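Long-range contact in interferon (Danio rerio, PDB 3PIV), which probably acts as a secreted type I interferon-like cytokine that binds cell-surface receptors in antiviral defence: residues Pro34-Met43 against Ser111-His119. Sequence-based numbering, arbitrary orientation.
Sequences PFPSRLYTLM and SYEIRIKRH
Two arginines meet across this contact: Arg38 NH2 lies 3.0 Å from Arg115 NE. Both atoms are donors, so no hydrogen bond joins them; the like charges simply lie close, the two guanidinium planes turned 38° apart. Arg38 NH1 does gain a water, which in turn donates to Arg115 O and thus bridges the side chain to the facing helix. The Arg115 chain starts with CG anti to the carbonyl carbon and bends at chi3 (62°), bringing one guanidinium face over Leu39 CA, while NH1 approaches Leu42 CD2.

At the start of helix 37-44 the N-cap residue Pro36 makes a CH-pi contact with the His119 ring, its CD 3.5 Å from the ring centroid and almost exactly on the normal. Pro34 O comes to the edge of the same imidazole, 3.4 Å from His119 CE1. Deeper in, Leu39 divides its branches, CD1 meeting Ile116 CB and CD2 lying 3.9 Å from Tyr112 CB. The bent chain of Met43 completes the apolar strip: SD touches Tyr112 CB at 3.5 Å and lies 4.4 Å from the centroid of the Tyr112 ring, obliquely, a Met-aromatic contact, and CE lies over one ring face near its rim.

The polar ends of the aromatic groups turn to other helices, Tyr112 OH bonding Asp50 and His119 NE2 bonding His147. In this helical-bundle fold of the four-helix cytokine class, residues 37-43 run roughly antiparallel to residues 111-119, their axes at 151°, while Leu39 packs on Phe54 of helix 48-66 and Tyr40 reaches helix 134-158.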
loop_
_atom_site.group_PDB
_atom_site.type_symbol
_atom_site.label_atom_id
_atom_site.label_comp_id
_atom_site.label_asym_id
_atom_site.label_seq_id
_atom_site.Cartn_x
_atom_site.Cartn_y
_atom_site.Cartn_z
ATOM N N PRO A 34 -4.646 -10.905 8.176
ATOM C CA PRO A 34 -4.848 -9.699 8.987
ATOM C C PRO A 34 -4.685 -8.401 8.192
ATOM O O PRO A 34 -3.858 -8.317 7.279
ATOM C CB PRO A 34 -3.746 -9.807 10.041
ATOM C CG PRO A 34 -3.510 -11.282 10.172
ATOM C CD PRO A 34 -3.697 -11.843 8.804
ATOM N N PHE A 35 -5.471 -7.399 8.564
ATOM C CA PHE A 35 -5.504 -6.114 7.883
ATOM C C PHE A 35 -5.779 -5.045 8.935
ATOM O O PHE A 35 -6.687 -5.205 9.754
ATOM C CB PHE A 35 -6.618 -6.100 6.817
ATOM C CG PHE A 35 -6.783 -4.765 6.149
ATOM C CD1 PHE A 35 -5.900 -4.359 5.157
ATOM C CD2 PHE A 35 -7.773 -3.893 6.549
ATOM C CE1 PHE A 35 -6.018 -3.130 4.566
ATOM C CE2 PHE A 35 -7.892 -2.650 5.952
ATOM C CZ PHE A 35 -7.017 -2.275 4.959
ATOM N N PRO A 36 -5.009 -3.944 8.926
ATOM C CA PRO A 36 -5.187 -2.994 10.030
ATOM C C PRO A 36 -6.354 -2.005 9.847
ATOM O O PRO A 36 -6.130 -0.805 9.829
ATOM C CB PRO A 36 -3.845 -2.247 10.058
ATOM C CG PRO A 36 -3.406 -2.235 8.599
ATOM C CD PRO A 36 -3.980 -3.501 7.966
ATOM N N SER A 37 -7.580 -2.504 9.769
ATOM C CA SER A 37 -8.766 -1.644 9.644
ATOM C C SER A 37 -8.910 -0.674 10.819
ATOM O O SER A 37 -9.350 0.456 10.664
ATOM C CB SER A 37 -10.023 -2.504 9.523
ATOM O OG SER A 37 -9.878 -3.675 10.308
ATOM N N ARG A 38 -8.549 -1.144 11.999
ATOM C CA ARG A 38 -8.413 -0.311 13.179
ATOM C C ARG A 38 -7.624 0.962 12.846
ATOM O O ARG A 38 -8.072 2.087 13.080
ATOM C CB ARG A 38 -7.641 -1.143 14.196
ATOM C CG ARG A 38 -7.491 -2.602 13.703
ATOM C CD ARG A 38 -6.050 -3.119 13.726
ATOM N NE ARG A 38 -5.041 -2.082 13.543
ATOM C CZ ARG A 38 -3.739 -2.296 13.748
ATOM N NH1 ARG A 38 -3.333 -3.508 14.117
ATOM N NH2 ARG A 38 -2.834 -1.322 13.589
ATOM N N LEU A 39 -6.445 0.766 12.274
ATOM C CA LEU A 39 -5.554 1.866 11.915
ATOM C C LEU A 39 -6.191 2.794 10.889
ATOM O O LEU A 39 -6.136 4.015 11.021
ATOM C CB LEU A 39 -4.253 1.290 11.356
ATOM C CG LEU A 39 -2.928 2.028 11.507
ATOM C CD1 LEU A 39 -2.154 1.901 10.207
ATOM C CD2 LEU A 39 -3.108 3.479 11.925
ATOM N N TYR A 40 -6.793 2.215 9.855
ATOM C CA TYR A 40 -7.363 3.023 8.794
ATOM C C TYR A 40 -8.515 3.878 9.316
ATOM O O TYR A 40 -8.683 5.021 8.888
ATOM C CB TYR A 40 -7.825 2.149 7.622
ATOM C CG TYR A 40 -6.743 1.920 6.609
ATOM C CD1 TYR A 40 -6.548 2.816 5.560
ATOM C CD2 TYR A 40 -5.881 0.846 6.722
ATOM C CE1 TYR A 40 -5.538 2.624 4.636
ATOM C CE2 TYR A 40 -4.862 0.649 5.800
ATOM C CZ TYR A 40 -4.703 1.538 4.764
ATOM O OH TYR A 40 -3.705 1.344 3.855
ATOM N N THR A 41 -9.302 3.316 10.236
ATOM C CA THR A 41 -10.393 4.060 10.876
ATOM C C THR A 41 -9.807 5.307 11.533
ATOM O O THR A 41 -10.284 6.418 11.293
ATOM C CB THR A 41 -11.152 3.199 11.933
ATOM O OG1 THR A 41 -11.890 2.163 11.275
ATOM C CG2 THR A 41 -12.115 4.051 12.743
ATOM N N LEU A 42 -8.757 5.110 12.335
ATOM C CA LEU A 42 -8.030 6.219 12.951
ATOM C C LEU A 42 -7.547 7.240 11.915
ATOM O O LEU A 42 -7.725 8.437 12.092
ATOM C CB LEU A 42 -6.850 5.684 13.764
ATOM C CG LEU A 42 -5.745 6.633 14.246
ATOM C CD1 LEU A 42 -6.225 7.519 15.377
ATOM C CD2 LEU A 42 -4.520 5.839 14.691
ATOM N N MET A 43 -6.952 6.765 10.825
ATOM C CA MET A 43 -6.455 7.670 9.798
ATOM C C MET A 43 -7.598 8.409 9.093
ATOM O O MET A 43 -7.456 9.566 8.660
ATOM C CB MET A 43 -5.568 6.916 8.792
ATOM C CG MET A 43 -4.294 6.306 9.391
ATOM S SD MET A 43 -3.364 7.387 10.510
ATOM C CE MET A 43 -3.333 8.904 9.541
ATOM N N SER A 111 2.112 7.024 16.060
ATOM C CA SER A 111 1.699 5.646 16.230
ATOM C C SER A 111 1.299 5.019 14.892
ATOM O O SER A 111 1.416 3.809 14.708
ATOM C CB SER A 111 0.545 5.559 17.226
ATOM O OG SER A 111 -0.601 6.209 16.715
ATOM N N TYR A 112 0.839 5.828 13.947
ATOM C CA TYR A 112 0.470 5.259 12.655
ATOM C C TYR A 112 1.674 4.714 11.884
ATOM O O TYR A 112 1.569 3.686 11.226
ATOM C CB TYR A 112 -0.383 6.208 11.806
ATOM C CG TYR A 112 0.208 7.571 11.502
ATOM C CD1 TYR A 112 1.174 7.735 10.510
ATOM C CD2 TYR A 112 -0.240 8.703 12.177
ATOM C CE1 TYR A 112 1.689 8.994 10.220
ATOM C CE2 TYR A 112 0.268 9.949 11.904
ATOM C CZ TYR A 112 1.232 10.096 10.922
ATOM O OH TYR A 112 1.732 11.353 10.659
ATOM N N GLU A 113 2.821 5.381 11.988
ATOM C CA GLU A 113 4.038 4.878 11.342
ATOM C C GLU A 113 4.488 3.559 11.965
ATOM O O GLU A 113 4.866 2.619 11.270
ATOM C CB GLU A 113 5.167 5.912 11.420
ATOM C CG GLU A 113 6.496 5.396 10.867
ATOM C CD GLU A 113 7.616 6.428 10.927
ATOM O OE1 GLU A 113 7.320 7.636 11.024
ATOM O OE2 GLU A 113 8.795 6.028 10.861
ATOM N N ILE A 114 4.436 3.491 13.286
ATOM C CA ILE A 114 4.750 2.262 13.997
ATOM C C ILE A 114 3.801 1.108 13.635
ATOM O O ILE A 114 4.245 0.005 13.314
ATOM C CB ILE A 114 4.728 2.503 15.530
ATOM C CG1 ILE A 114 5.766 3.580 15.908
ATOM C CG2 ILE A 114 4.959 1.195 16.262
ATOM C CD1 ILE A 114 5.778 3.999 17.362
ATOM N N ARG A 115 2.495 1.363 13.679
ATOM C CA ARG A 115 1.506 0.326 13.409
ATOM C C ARG A 115 1.546 -0.148 11.961
ATOM O O ARG A 115 1.534 -1.349 11.712
ATOM C CB ARG A 115 0.098 0.809 13.784
ATOM C CG ARG A 115 -0.013 1.284 15.242
ATOM C CD ARG A 115 -1.367 1.947 15.549
ATOM N NE ARG A 115 -2.492 1.028 15.367
ATOM C CZ ARG A 115 -3.759 1.319 15.657
ATOM N NH1 ARG A 115 -4.069 2.498 16.149
ATOM N NH2 ARG A 115 -4.710 0.424 15.460
ATOM N N ILE A 116 1.601 0.783 11.006
ATOM C CA ILE A 116 1.649 0.384 9.598
ATOM C C ILE A 116 2.914 -0.426 9.287
ATOM O O ILE A 116 2.863 -1.421 8.560
ATOM C CB ILE A 116 1.477 1.581 8.613
ATOM C CG1 ILE A 116 1.123 1.072 7.212
ATOM C CG2 ILE A 116 2.742 2.475 8.562
ATOM C CD1 ILE A 116 -0.165 0.291 7.126
ATOM N N LYS A 117 4.062 -0.024 9.806
ATOM C CA LYS A 117 5.273 -0.805 9.651
ATOM C C LYS A 117 5.070 -2.186 10.231
ATOM O O LYS A 117 5.342 -3.158 9.622
ATOM C CB LYS A 117 6.420 -0.151 10.347
ATOM C CG LYS A 117 7.690 -0.842 10.113
ATOM C CD LYS A 117 8.837 -0.241 10.815
ATOM C CE LYS A 117 10.085 -0.263 9.968
ATOM N NZ LYS A 117 11.346 -0.056 10.730
ATOM N N ARG A 118 4.544 -2.221 11.434
ATOM C CA ARG A 118 4.256 -3.480 12.103
ATOM C C ARG A 118 3.390 -4.406 11.227
ATOM O O ARG A 118 3.635 -5.615 11.125
ATOM C CB ARG A 118 3.566 -3.170 13.428
ATOM C CG ARG A 118 3.345 -4.337 14.353
ATOM C CD ARG A 118 2.673 -3.842 15.647
ATOM N NE ARG A 118 3.614 -3.164 16.540
ATOM C CZ ARG A 118 3.329 -2.081 17.257
ATOM N NH1 ARG A 118 2.126 -1.520 17.190
ATOM N NH2 ARG A 118 4.252 -1.557 18.048
ATOM N N HIS A 119 2.372 -3.842 10.588
ATOM C CA HIS A 119 1.539 -4.645 9.707
ATOM C C HIS A 119 2.319 -5.191 8.501
ATOM O O HIS A 119 2.219 -6.367 8.158
ATOM C CB HIS A 119 0.314 -3.847 9.256
ATOM C CG HIS A 119 -0.363 -4.413 8.050
ATOM N ND1 HIS A 119 -1.002 -5.634 8.059
ATOM C CD2 HIS A 119 -0.501 -3.926 6.794
ATOM C CE1 HIS A 119 -1.517 -5.870 6.865
ATOM N NE2 HIS A 119 -1.216 -4.855 6.075
HETATM O O HOH W 1 -0.193 -3.341 13.257
#